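Local coordinates for periplasmic binding protein/LacI transcriptional regulator (Brachyspira murdochii, PDB 4KQC) that probably binds a carbohydrate between two lobes, as solute-binding proteins of ABC sugar transporters do, at residues A[63-69]-A[87-93]; A[74-80]-A[100-104]; A[202-207]-A[237-242]; A[206-212]-A[244-250]. The contacts are given in a common frame with arbitrary orientation. Numbering follows the deposited sequence.

The chain folds into two lobes, each built on its own sheet, as in periplasmic binding proteins of the LacI-like sugar-binding class. Contacts 1 and 2 lie in one lobe, their centres about 12 Å apart: contact 1 pairs strands 66-68 and 89-92, and contact 2 ties helix 76-84, which connects those strands, to the loop leading into strand 105-110. Contacts 3 and 4 follow later in the chain, in the other lobe, about 11 Å apart between centres; they share Val206 and Leu207, with contact 3 joining the loops that feed the strands 208-211 and 246-250 paired in contact 4. Contacts 1 and 4, about 36 Å apart between centres, thus repeat one beta-alpha-beta construction in both lobes.

Contact 1 of 4, residues A[63-69]-A[87-93]; sequences PDAIAFA and IPLIGFD
Strands 66-68 and 89-92, within segments 63-69 and 87-93, run parallel, their axes 4.6 Å apart at closest and their directions 27° apart. The register sets Ile66 beside Leu89, Ala67 beside Ile90 and Phe68 beside Gly91, with CA atoms 4.6 to 5.0 Å apart. Four backbone hydrogen bonds fix it: Ile66 N to Pro88 O, Ile90 N to Ile66 O and Phe68 N to Ile90 O, each 2.9 Å, then Phe92 N to Phe68 O at 3.1 Å.

Apolar packing covers both faces. On the face of Ile66, Phe68 and Leu89, Ile66 (m, t) brings CG2 to 3.9 Å from Leu89 CD1, and its CD1 meets Ile87 CG2 at 3.8 Å; helix 48-60 covers this side. On the face of Ala67 and Ile90, helix 273-288 packs on Ile90. Phe92 takes chi1 p, folding its ring back so that Ala69 CB sits over one ring face in a CH-pi contact, 4.1 Å from the centroid.

This is the strand pair of a right-handed beta-alpha-beta crossover through helix 76-84. Backbone polarity is spent strand to strand, so what the pair offers its covering helices is almost purely hydrocarbon.

Contact 2 of 4, residues A[74-80]-A[100-104]; sequences DFTEQIK and QAQGA
The N-terminal start of helix 76-84, preceded by an Asx turn and docked against a loop that turns back over it, is the motif here. Phe75 is the N-cap residue, and Asp74 makes the turn: its OD1 accepts from Thr76 N at 3.0 Å and from Thr76 OG1 (chi1 p) at 2.6 Å. Segment 100-104 is irregular and closes with a type I' turn from Ala101 to Ala104.

Two glutamine side chains carry the docking. Through OE1, Gln100 (m, t) accepts from Phe75 N at 2.9 Å, while its NE2 bonds to Gly73 O. Gln102 (m, t) sends NE2 to Thr76 O at 3.0 Å and back to Gln100 O at 3.1 Å. Ile79 points toward the loop, its CD1 3.4 Å from Gln100 O and its CG2 4.1 Å from Ala104 CB. The nearest CA pair is Thr76 and Gln100, 5.4 Å apart.

Phe75 meets Phe68 of strand 66-68 edge-to-face and packs on helix 48-60, while the loop runs straight into strand 105-110.

Contact 3 of 4, residues A[202-207]-A[237-242]; sequences RGKSVL and GDAQDG
Neither segment is regular. Residues 202-207 turn through Gly203 and Lys204, both with positive phi (81/50 and 55/51), before Val206 extends again; residues 237-242 begin and end on glycines with positive phi and close a type I turn from Ala239 to Gly242. The nearest CA atoms are those of Lys204 and Gln240, 3.9 Å apart. Gln240 N donates to Val206 O at 2.9 Å, while Lys204 N makes a weak bond to Asp238 O at 3.1 Å.

The Asp238 carboxylate gathers the amides of the opposite turn: OD2 accepts from Gly203 N at 3.2 Å, and OD1 from Lys204 N, also at 3.2 Å. A second partner of OD2 is the hydroxyl of Tyr224. One water donates to Asp238 OD1 at 2.6 Å; another bridges Ser205 N (2.9 Å) and Asp238 O (2.8 Å). The aliphatic part of Lys204 lies over the second loop, CG 3.3 Å from Ala239 O and CE 3.3 Å from Gly237 O. Leu207 (m, t) puts CD2 4.2 Å from Ala239 CB and 3.6 Å from Asp241 CG.

The contact joins the two loops that lead into strands 208-211 and 246-250. Helix 113-133 packs under Leu207 and supplies Arg131, which salt-bridges Asp241, while Gln240 bonds to Lys140 O, just before strand 141-146, and Lys142 N within it.

Contact 4 of 4, residues A[206-212]-A[244-250]; sequences VLGIYLS and DLVVMGF
Strands 208-211 and 246-250 run parallel, their axes 4.6 Å apart at closest approach and their directions 10° apart. Gly208 faces Val246 (CA to CA 4.4 Å), Ile209 faces Val247 and Tyr210 faces Met248. At Gly208 the absent side chain matters, since CA lies just 3.0 Å from Val246 O and a CB would crowd that oxygen. The hydrogen bonds run Val246 N to Leu207 O (3.1 Å), Ile209 N to Val246 O (2.9 Å), Met248 N to Ile209 O (3.0 Å) and Leu211 N to Met248 O (2.8 Å).

On one face Val247 (t) fits between Ile209 and Leu211, with CG2 4.2 Å from Ile209 CB and CG1 3.5 Å from Leu211 CD1. Leu245 (m, t) fills the space at the strand entry, CD2 3.7 Å from Val206 CG2. Phe220 of helix 214-223 presses on Ile209, Leu211 and Val247; that helix is the connection of a right-handed beta-alpha-beta crossover, the repeating unit of both lobes in periplasmic binding proteins.

The other face carries Tyr210, Val246 and the selenomethionine Met248, under helix 113-133. Tyr210 (t) brings OH to 3.5 Å from Phe250 CD2, the two rings meeting at their edges; the hydroxyl's hydrogen bond goes to Arg157 O. Phe250 points toward segment 206-212, its CB 3.4 Å from Ser212 O, and its ring takes a cation-pi contact from Arg157.

Contact 1 of 4, residues A[63-69]-A[87-93]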
loop_
_atom_site.group_PDB
_atom_site.type_symbol
_atom_site.label_atom_id
_atom_site.label_comp_id
_atom_site.label_asym_id
_atom_site.label_seq_id
_atom_site.Cartn_x
_atom_site.Cartn_y
_atom_site.Cartn_z
ATOM N N PRO A 63 2.231 29.222 0.918
ATOM C CA PRO A 63 1.296 28.648 1.893
ATOM C C PRO A 63 1.920 28.554 3.272
ATOM O O PRO A 63 3.130 28.594 3.450
ATOM C CB PRO A 63 0.996 27.273 1.328
ATOM C CG PRO A 63 2.232 26.917 0.595
ATOM C CD PRO A 63 2.786 28.203 0.038
ATOM N N ASP A 64 1.073 28.415 4.270
ATOM C CA ASP A 64 1.511 28.256 5.619
ATOM C C ASP A 64 2.232 26.909 5.951
ATOM O O ASP A 64 3.045 26.830 6.894
ATOM C CB ASP A 64 0.292 28.415 6.511
ATOM C CG ASP A 64 -0.390 29.794 6.324
ATOM O OD1 ASP A 64 0.333 30.775 6.239
ATOM O OD2 ASP A 64 -1.581 29.849 6.449
ATOM N N ALA A 65 1.927 25.903 5.153
ATOM C CA ALA A 65 2.545 24.636 5.184
ATOM C C ALA A 65 2.142 23.845 3.971
ATOM O O ALA A 65 1.197 24.208 3.272
ATOM C CB ALA A 65 2.133 23.896 6.455
ATOM N N ILE A 66 2.866 22.756 3.677
ATOM C CA ILE A 66 2.583 21.874 2.556
ATOM C C ILE A 66 2.553 20.460 3.085
ATOM O O ILE A 66 3.479 20.067 3.804
ATOM C CB ILE A 66 3.680 21.956 1.488
ATOM C CG1 ILE A 66 3.662 23.373 0.866
ATOM C CG2 ILE A 66 3.530 20.927 0.356
ATOM C CD1 ILE A 66 4.895 23.679 0.021
ATOM N N ALA A 67 1.536 19.713 2.678
ATOM C CA ALA A 67 1.510 18.246 2.849
ATOM C C ALA A 67 1.629 17.637 1.482
ATOM O O ALA A 67 0.922 18.070 0.520
ATOM C CB ALA A 67 0.236 17.792 3.542
ATOM N N PHE A 68 2.459 16.612 1.351
ATOM C CA PHE A 68 2.847 16.069 0.060
ATOM C C PHE A 68 2.935 14.542 0.031
ATOM O O PHE A 68 3.565 13.948 0.952
ATOM C CB PHE A 68 4.209 16.685 -0.339
ATOM C CG PHE A 68 4.736 16.242 -1.763
ATOM C CD1 PHE A 68 3.874 16.072 -2.851
ATOM C CD2 PHE A 68 6.111 16.039 -1.996
ATOM C CE1 PHE A 68 4.326 15.744 -4.114
ATOM C CE2 PHE A 68 6.577 15.719 -3.285
ATOM C CZ PHE A 68 5.693 15.537 -4.343
ATOM N N ALA A 69 2.302 13.931 -0.979
ATOM C CA ALA A 69 2.438 12.472 -1.257
ATOM C C ALA A 69 2.942 12.364 -2.666
ATOM O O ALA A 69 2.145 12.572 -3.578
ATOM C CB ALA A 69 1.092 11.785 -1.163
ATOM N N ILE A 87 9.106 26.857 4.434
ATOM C CA ILE A 87 7.699 26.367 4.499
ATOM C C ILE A 87 7.677 24.999 5.205
ATOM O O ILE A 87 8.354 24.086 4.764
ATOM C CB ILE A 87 7.094 26.256 3.115
ATOM C CG1 ILE A 87 7.025 27.634 2.396
ATOM C CG2 ILE A 87 5.702 25.658 3.193
ATOM C CD1 ILE A 87 6.808 27.507 0.891
ATOM N N PRO A 88 6.916 24.833 6.272
ATOM C CA PRO A 88 6.839 23.532 6.890
ATOM C C PRO A 88 6.292 22.484 5.931
ATOM O O PRO A 88 5.287 22.710 5.264
ATOM C CB PRO A 88 5.874 23.745 8.039
ATOM C CG PRO A 88 5.937 25.201 8.341
ATOM C CD PRO A 88 6.284 25.884 7.084
ATOM N N LEU A 89 6.987 21.354 5.882
ATOM C CA LEU A 89 6.697 20.268 4.949
ATOM C C LEU A 89 6.360 18.985 5.727
ATOM O O LEU A 89 7.165 18.535 6.522
ATOM C CB LEU A 89 7.890 20.046 3.989
ATOM C CG LEU A 89 7.729 18.957 2.969
ATOM C CD1 LEU A 89 6.543 19.173 1.994
ATOM C CD2 LEU A 89 9.050 18.768 2.234
ATOM N N ILE A 90 5.218 18.415 5.388
ATOM C CA ILE A 90 4.708 17.169 5.982
ATOM C C ILE A 90 4.578 16.182 4.861
ATOM O O ILE A 90 4.008 16.517 3.801
ATOM C CB ILE A 90 3.321 17.421 6.607
ATOM C CG1 ILE A 90 3.376 18.469 7.731
ATOM C CG2 ILE A 90 2.604 16.151 7.078
ATOM C CD1 ILE A 90 4.394 18.179 8.793
ATOM N N GLY A 91 5.046 14.957 5.049
ATOM C CA GLY A 91 4.676 13.888 4.108
ATOM C C GLY A 91 3.363 13.210 4.532
ATOM O O GLY A 91 3.007 13.137 5.751
ATOM N N PHE A 92 2.676 12.623 3.575
ATOM C CA PHE A 92 1.577 11.761 3.890
ATOM C C PHE A 92 1.437 10.619 2.925
ATOM O O PHE A 92 1.933 10.678 1.819
ATOM C CB PHE A 92 0.282 12.539 4.154
ATOM C CG PHE A 92 -0.394 13.085 2.942
ATOM C CD1 PHE A 92 0.196 14.078 2.238
ATOM C CD2 PHE A 92 -1.637 12.635 2.536
ATOM C CE1 PHE A 92 -0.417 14.637 1.149
ATOM C CE2 PHE A 92 -2.273 13.180 1.443
ATOM C CZ PHE A 92 -1.650 14.195 0.723
ATOM N N ASP A 93 0.765 9.542 3.353
ATOM C CA ASP A 93 0.778 8.303 2.538
ATOM C C ASP A 93 2.276 7.914 2.293
ATOM O O ASP A 93 3.087 8.025 3.227
ATOM C CB ASP A 93 -0.033 8.511 1.235
ATOM C CG ASP A 93 -0.325 7.236 0.523
ATOM O OD1 ASP A 93 -1.189 6.466 1.047
ATOM O OD2 ASP A 93 0.312 6.972 -0.497
#

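Contact 2 of 4, residues A[74-80]-A[100-104]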
loop_
_atom_site.group_PDB
_atom_site.type_symbol
_atom_site.label_atom_id
_atom_site.label_comp_id
_atom_site.label_asym_id
_atom_site.label_seq_id
_atom_site.Cartn_x
_atom_site.Cartn_y
_atom_site.Cartn_z
ATOM N N ASP A 74 11.183 12.634 -9.464
ATOM C CA ASP A 74 12.212 13.358 -8.756
ATOM C C ASP A 74 11.700 14.744 -8.383
ATOM O O ASP A 74 11.588 15.664 -9.224
ATOM C CB ASP A 74 13.418 13.471 -9.645
ATOM C CG ASP A 74 14.659 14.141 -8.964
ATOM O OD1 ASP A 74 14.500 14.982 -8.044
ATOM O OD2 ASP A 74 15.816 13.827 -9.435
ATOM N N PHE A 75 11.464 14.942 -7.105
ATOM C CA PHE A 75 10.991 16.205 -6.582
ATOM C C PHE A 75 12.040 17.001 -5.759
ATOM O O PHE A 75 11.692 17.867 -4.970
ATOM C CB PHE A 75 9.722 15.958 -5.729
ATOM C CG PHE A 75 8.637 15.297 -6.492
ATOM C CD1 PHE A 75 8.557 13.907 -6.591
ATOM C CD2 PHE A 75 7.772 16.051 -7.320
ATOM C CE1 PHE A 75 7.643 13.286 -7.390
ATOM C CE2 PHE A 75 6.833 15.412 -8.103
ATOM C CZ PHE A 75 6.771 14.029 -8.166
ATOM N N THR A 76 13.293 16.705 -5.939
ATOM C CA THR A 76 14.328 17.309 -5.163
ATOM C C THR A 76 14.453 18.823 -5.351
ATOM O O THR A 76 14.746 19.515 -4.391
ATOM C CB THR A 76 15.718 16.642 -5.413
ATOM O OG1 THR A 76 16.059 16.674 -6.804
ATOM C CG2 THR A 76 15.737 15.214 -5.020
ATOM N N GLU A 77 14.229 19.323 -6.561
ATOM C CA GLU A 77 14.277 20.754 -6.794
ATOM C C GLU A 77 13.188 21.451 -6.009
ATOM O O GLU A 77 13.426 22.493 -5.401
ATOM C CB GLU A 77 14.189 21.102 -8.300
ATOM C CG GLU A 77 15.372 20.552 -9.098
ATOM C CD GLU A 77 15.505 21.136 -10.497
ATOM O OE1 GLU A 77 14.650 21.954 -10.888
ATOM O OE2 GLU A 77 16.489 20.801 -11.231
ATOM N N GLN A 78 11.995 20.888 -6.029
ATOM C CA GLN A 78 10.837 21.468 -5.318
ATOM C C GLN A 78 11.079 21.438 -3.791
ATOM O O GLN A 78 10.875 22.439 -3.090
ATOM C CB GLN A 78 9.590 20.651 -5.664
ATOM C CG GLN A 78 9.089 20.926 -7.062
ATOM C CD GLN A 78 9.843 20.176 -8.171
ATOM O OE1 GLN A 78 10.570 19.200 -7.937
ATOM N NE2 GLN A 78 9.738 20.702 -9.371
ATOM N N ILE A 79 11.594 20.317 -3.314
ATOM C CA ILE A 79 11.836 20.167 -1.875
ATOM C C ILE A 79 12.969 21.104 -1.436
ATOM O O ILE A 79 12.902 21.773 -0.387
ATOM C CB ILE A 79 12.119 18.704 -1.516
ATOM C CG1 ILE A 79 10.892 17.871 -1.732
ATOM C CG2 ILE A 79 12.626 18.575 -0.068
ATOM C CD1 ILE A 79 11.204 16.408 -1.855
ATOM N N LYS A 80 13.976 21.250 -2.277
ATOM C CA LYS A 80 15.049 22.206 -2.005
ATOM C C LYS A 80 14.527 23.608 -1.859
ATOM O O LYS A 80 14.932 24.372 -0.930
ATOM C CB LYS A 80 16.151 22.114 -3.091
ATOM C CG LYS A 80 17.306 23.012 -2.774
ATOM C CD LYS A 80 18.545 22.501 -3.459
ATOM C CE LYS A 80 19.670 23.485 -3.298
ATOM N NZ LYS A 80 20.792 23.040 -4.173
ATOM N N GLN A 100 15.242 11.937 -1.081
ATOM C CA GLN A 100 14.875 13.233 -1.654
ATOM C C GLN A 100 14.574 14.269 -0.577
ATOM O O GLN A 100 14.360 15.436 -0.908
ATOM C CB GLN A 100 13.663 13.129 -2.563
ATOM C CG GLN A 100 13.919 12.248 -3.774
ATOM C CD GLN A 100 12.832 12.284 -4.836
ATOM O OE1 GLN A 100 11.962 13.144 -4.836
ATOM N NE2 GLN A 100 12.847 11.280 -5.702
ATOM N N ALA A 101 14.397 13.847 0.669
ATOM C CA ALA A 101 13.822 14.736 1.652
ATOM C C ALA A 101 14.714 15.893 2.103
ATOM O O ALA A 101 14.209 16.919 2.601
ATOM C CB ALA A 101 13.393 13.910 2.890
ATOM N N GLN A 102 16.031 15.745 1.993
ATOM C CA GLN A 102 16.955 16.832 2.282
ATOM C C GLN A 102 16.781 17.493 3.669
ATOM O O GLN A 102 17.012 18.699 3.830
ATOM C CB GLN A 102 16.851 17.882 1.140
ATOM C CG GLN A 102 17.283 17.383 -0.230
ATOM C CD GLN A 102 16.844 18.308 -1.372
ATOM O OE1 GLN A 102 17.428 19.357 -1.615
ATOM N NE2 GLN A 102 15.784 17.943 -2.047
ATOM N N GLY A 103 16.383 16.704 4.675
ATOM C CA GLY A 103 16.205 17.263 6.000
ATOM C C GLY A 103 15.026 18.152 6.166
ATOM O O GLY A 103 14.994 18.869 7.144
ATOM N N ALA A 104 14.167 18.243 5.158
ATOM C CA ALA A 104 13.068 19.228 5.171
ATOM C C ALA A 104 11.717 18.658 5.649
ATOM O O ALA A 104 10.766 19.433 5.888
ATOM C CB ALA A 104 12.932 19.850 3.811
#

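Contact 3 of 4, residues A[202-207]-A[237-242]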
loop_
_atom_site.group_PDB
_atom_site.type_symbol
_atom_site.label_atom_id
_atom_site.label_comp_id
_atom_site.label_asym_id
_atom_site.label_seq_id
_atom_site.Cartn_x
_atom_site.Cartn_y
_atom_site.Cartn_z
ATOM N N ARG A 202 1.449 -20.752 -12.112
ATOM C CA ARG A 202 0.396 -21.741 -12.384
ATOM C C ARG A 202 0.946 -23.169 -12.331
ATOM O O ARG A 202 2.151 -23.415 -12.433
ATOM C CB ARG A 202 -0.180 -21.511 -13.800
ATOM C CG ARG A 202 -0.963 -20.238 -13.959
ATOM C CD ARG A 202 -1.775 -20.322 -15.250
ATOM N NE ARG A 202 -0.914 -20.429 -16.430
ATOM C CZ ARG A 202 -0.964 -21.396 -17.330
ATOM N NH1 ARG A 202 -1.865 -22.356 -17.250
ATOM N NH2 ARG A 202 -0.149 -21.350 -18.371
ATOM N N GLY A 203 0.058 -24.126 -12.211
ATOM C CA GLY A 203 0.450 -25.496 -12.420
ATOM C C GLY A 203 1.118 -26.139 -11.262
ATOM O O GLY A 203 2.171 -26.773 -11.401
ATOM N N LYS A 204 0.512 -26.027 -10.088
ATOM C CA LYS A 204 1.077 -26.676 -8.881
ATOM C C LYS A 204 2.535 -26.268 -8.630
ATOM O O LYS A 204 3.434 -27.108 -8.461
ATOM C CB LYS A 204 0.900 -28.204 -8.956
ATOM C CG LYS A 204 -0.558 -28.639 -9.071
ATOM C CD LYS A 204 -0.709 -30.149 -8.769
ATOM C CE LYS A 204 -2.143 -30.567 -8.960
ATOM N NZ LYS A 204 -2.475 -30.634 -10.412
ATOM N N SER A 205 2.756 -24.964 -8.629
ATOM C CA SER A 205 4.078 -24.383 -8.433
ATOM C C SER A 205 4.339 -23.807 -7.057
ATOM O O SER A 205 5.507 -23.846 -6.555
ATOM C CB SER A 205 4.350 -23.292 -9.461
ATOM O OG SER A 205 4.251 -23.800 -10.794
ATOM N N VAL A 206 3.311 -23.225 -6.447
ATOM C CA VAL A 206 3.436 -22.521 -5.158
ATOM C C VAL A 206 2.275 -22.862 -4.276
ATOM O O VAL A 206 1.241 -23.380 -4.743
ATOM C CB VAL A 206 3.571 -20.995 -5.337
ATOM C CG1 VAL A 206 4.750 -20.581 -6.249
ATOM C CG2 VAL A 206 2.284 -20.414 -5.849
ATOM N N LEU A 207 2.417 -22.625 -2.979
ATOM C CA LEU A 207 1.287 -22.813 -2.052
ATOM C C LEU A 207 0.524 -21.539 -1.826
ATOM O O LEU A 207 -0.686 -21.569 -1.546
ATOM C CB LEU A 207 1.740 -23.305 -0.654
ATOM C CG LEU A 207 2.391 -24.657 -0.500
ATOM C CD1 LEU A 207 2.737 -24.908 0.991
ATOM C CD2 LEU A 207 1.358 -25.635 -1.002
ATOM N N GLY A 237 -7.203 -26.749 -6.412
ATOM C CA GLY A 237 -6.351 -27.830 -6.836
ATOM C C GLY A 237 -5.067 -27.401 -7.520
ATOM O O GLY A 237 -4.334 -28.259 -8.007
ATOM N N ASP A 238 -4.769 -26.095 -7.545
ATOM C CA ASP A 238 -3.613 -25.610 -8.310
ATOM C C ASP A 238 -2.415 -25.257 -7.484
ATOM O O ASP A 238 -1.428 -24.778 -8.024
ATOM C CB ASP A 238 -3.940 -24.438 -9.236
ATOM C CG ASP A 238 -2.961 -24.332 -10.422
ATOM O OD1 ASP A 238 -2.487 -25.383 -10.935
ATOM O OD2 ASP A 238 -2.702 -23.217 -10.914
ATOM N N ALA A 239 -2.459 -25.553 -6.201
ATOM C CA ALA A 239 -1.296 -25.359 -5.335
ATOM C C ALA A 239 -0.304 -26.476 -5.497
ATOM O O ALA A 239 -0.616 -27.548 -6.000
ATOM C CB ALA A 239 -1.706 -25.200 -3.895
ATOM N N GLN A 240 0.918 -26.207 -5.066
ATOM C CA GLN A 240 2.035 -27.079 -5.166
ATOM C C GLN A 240 1.801 -28.504 -4.604
ATOM O O GLN A 240 2.320 -29.487 -5.151
ATOM C CB GLN A 240 3.189 -26.342 -4.466
ATOM C CG GLN A 240 4.535 -26.841 -4.744
ATOM C CD GLN A 240 5.577 -26.141 -3.924
ATOM O OE1 GLN A 240 5.288 -25.180 -3.219
ATOM N NE2 GLN A 240 6.773 -26.688 -3.920
ATOM N N ASP A 241 1.002 -28.599 -3.539
ATOM C CA ASP A 241 0.589 -29.851 -2.918
ATOM C C ASP A 241 -0.751 -30.408 -3.446
ATOM O O ASP A 241 -1.288 -31.346 -2.865
ATOM C CB ASP A 241 0.527 -29.747 -1.402
ATOM C CG ASP A 241 -0.450 -28.689 -0.907
ATOM O OD1 ASP A 241 -1.189 -28.044 -1.716
ATOM O OD2 ASP A 241 -0.499 -28.478 0.327
ATOM N N GLY A 242 -1.245 -29.867 -4.563
ATOM C CA GLY A 242 -2.591 -30.178 -5.070
ATOM C C GLY A 242 -3.800 -29.684 -4.317
ATOM O O GLY A 242 -4.952 -30.006 -4.671
HETATM O O HOH W 1 -3.681 -27.618 -11.267
HETATM O O HOH W 2 0.726 -22.991 -8.290
#

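Contact 4 of 4, residues A[206-212]-A[244-250]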
loop_
_atom_site.group_PDB
_atom_site.type_symbol
_atom_site.label_atom_id
_atom_site.label_comp_id
_atom_site.label_asym_id
_atom_site.label_seq_id
_atom_site.Cartn_x
_atom_site.Cartn_y
_atom_site.Cartn_z
ATOM N N VAL A 206 3.311 -23.225 -6.447
ATOM C CA VAL A 206 3.436 -22.521 -5.158
ATOM C C VAL A 206 2.275 -22.862 -4.276
ATOM O O VAL A 206 1.241 -23.380 -4.743
ATOM C CB VAL A 206 3.571 -20.995 -5.337
ATOM C CG1 VAL A 206 4.750 -20.581 -6.249
ATOM C CG2 VAL A 206 2.284 -20.414 -5.849
ATOM N N LEU A 207 2.417 -22.625 -2.979
ATOM C CA LEU A 207 1.287 -22.813 -2.052
ATOM C C LEU A 207 0.524 -21.539 -1.826
ATOM O O LEU A 207 -0.686 -21.569 -1.546
ATOM C CB LEU A 207 1.740 -23.305 -0.654
ATOM C CG LEU A 207 2.391 -24.657 -0.500
ATOM C CD1 LEU A 207 2.737 -24.908 0.991
ATOM C CD2 LEU A 207 1.358 -25.635 -1.002
ATOM N N GLY A 208 1.238 -20.419 -1.881
ATOM C CA GLY A 208 0.575 -19.125 -1.555
ATOM C C GLY A 208 1.184 -18.037 -2.389
ATOM O O GLY A 208 2.290 -18.170 -2.874
ATOM N N ILE A 209 0.439 -16.949 -2.493
ATOM C CA ILE A 209 0.862 -15.782 -3.216
ATOM C C ILE A 209 0.443 -14.560 -2.455
ATOM O O ILE A 209 -0.752 -14.412 -2.102
ATOM C CB ILE A 209 0.204 -15.756 -4.583
ATOM C CG1 ILE A 209 0.562 -17.029 -5.409
ATOM C CG2 ILE A 209 0.605 -14.465 -5.272
ATOM C CD1 ILE A 209 -0.204 -17.144 -6.742
ATOM N N TYR A 210 1.408 -13.708 -2.143
ATOM C CA TYR A 210 1.138 -12.402 -1.471
ATOM C C TYR A 210 1.222 -11.290 -2.555
ATOM O O TYR A 210 2.230 -11.136 -3.266
ATOM C CB TYR A 210 2.165 -12.137 -0.377
ATOM C CG TYR A 210 2.235 -10.705 0.102
ATOM C CD1 TYR A 210 1.119 -9.956 0.390
ATOM C CD2 TYR A 210 3.450 -10.100 0.319
ATOM C CE1 TYR A 210 1.210 -8.664 0.924
ATOM C CE2 TYR A 210 3.536 -8.814 0.766
ATOM C CZ TYR A 210 2.449 -8.099 1.083
ATOM O OH TYR A 210 2.625 -6.828 1.534
ATOM N N LEU A 211 0.116 -10.561 -2.701
ATOM C CA LEU A 211 -0.067 -9.454 -3.620
ATOM C C LEU A 211 0.130 -8.120 -2.906
ATOM O O LEU A 211 -0.677 -7.781 -2.060
ATOM C CB LEU A 211 -1.493 -9.586 -4.190
ATOM C CG LEU A 211 -1.902 -10.914 -4.836
ATOM C CD1 LEU A 211 -3.408 -10.968 -5.015
ATOM C CD2 LEU A 211 -1.131 -11.089 -6.123
ATOM N N SER A 212 1.262 -7.445 -3.118
ATOM C CA SER A 212 1.639 -6.251 -2.349
ATOM C C SER A 212 0.841 -4.990 -2.627
ATOM O O SER A 212 0.993 -4.035 -1.871
ATOM C CB SER A 212 3.150 -5.988 -2.399
ATOM O OG SER A 212 3.561 -5.591 -3.682
ATOM N N ASP A 244 -5.567 -25.975 -2.587
ATOM C CA ASP A 244 -5.958 -24.680 -3.152
ATOM C C ASP A 244 -4.906 -23.616 -2.852
ATOM O O ASP A 244 -4.314 -23.608 -1.808
ATOM C CB ASP A 244 -7.242 -24.201 -2.564
ATOM C CG ASP A 244 -8.392 -25.154 -2.804
ATOM O OD1 ASP A 244 -8.249 -26.080 -3.607
ATOM O OD2 ASP A 244 -9.433 -24.907 -2.200
ATOM N N LEU A 245 -4.697 -22.724 -3.815
ATOM C CA LEU A 245 -3.806 -21.605 -3.591
ATOM C C LEU A 245 -4.348 -20.675 -2.527
ATOM O O LEU A 245 -5.553 -20.418 -2.522
ATOM C CB LEU A 245 -3.602 -20.804 -4.884
ATOM C CG LEU A 245 -2.779 -21.450 -5.926
ATOM C CD1 LEU A 245 -2.877 -20.727 -7.240
ATOM C CD2 LEU A 245 -1.304 -21.406 -5.536
ATOM N N VAL A 246 -3.470 -20.241 -1.643
ATOM C CA VAL A 246 -3.769 -19.231 -0.621
ATOM C C VAL A 246 -3.202 -17.906 -1.072
ATOM O O VAL A 246 -2.006 -17.731 -1.104
ATOM C CB VAL A 246 -3.202 -19.590 0.769
ATOM C CG1 VAL A 246 -3.574 -18.518 1.786
ATOM C CG2 VAL A 246 -3.737 -20.969 1.187
ATOM N N VAL A 247 -4.101 -17.018 -1.438
ATOM C CA VAL A 247 -3.723 -15.739 -2.021
ATOM C C VAL A 247 -4.232 -14.611 -1.120
ATOM O O VAL A 247 -5.394 -14.625 -0.716
ATOM C CB VAL A 247 -4.278 -15.618 -3.448
ATOM C CG1 VAL A 247 -3.873 -14.285 -4.079
ATOM C CG2 VAL A 247 -3.859 -16.811 -4.321
HETATM N N MSE A 248 -3.371 -13.668 -0.783
HETATM C CA MSE A 248 -3.705 -12.541 0.128
HETATM C C MSE A 248 -3.163 -11.267 -0.488
HETATM O O MSE A 248 -2.060 -11.291 -1.019
HETATM C CB MSE A 248 -3.147 -12.799 1.550
HETATM C CG MSE A 248 -3.861 -14.029 2.127
HETATM SE SE MSE A 248 -2.953 -14.471 3.798
HETATM C CE MSE A 248 -4.237 -15.884 4.236
ATOM N N GLY A 249 -3.854 -10.157 -0.254
ATOM C CA GLY A 249 -3.473 -8.887 -0.835
ATOM C C GLY A 249 -3.346 -7.716 0.103
ATOM O O GLY A 249 -3.238 -7.833 1.300
ATOM N N PHE A 250 -3.417 -6.559 -0.494
ATOM C CA PHE A 250 -3.163 -5.280 0.152
ATOM C C PHE A 250 -4.012 -4.223 -0.586
ATOM O O PHE A 250 -4.210 -4.261 -1.844
ATOM C CB PHE A 250 -1.684 -4.970 -0.023
ATOM C CG PHE A 250 -1.067 -4.114 1.035
ATOM C CD1 PHE A 250 -1.546 -2.825 1.302
ATOM C CD2 PHE A 250 -0.007 -4.606 1.751
ATOM C CE1 PHE A 250 -0.940 -2.056 2.296
ATOM C CE2 PHE A 250 0.600 -3.852 2.737
ATOM C CZ PHE A 250 0.104 -2.553 3.001
#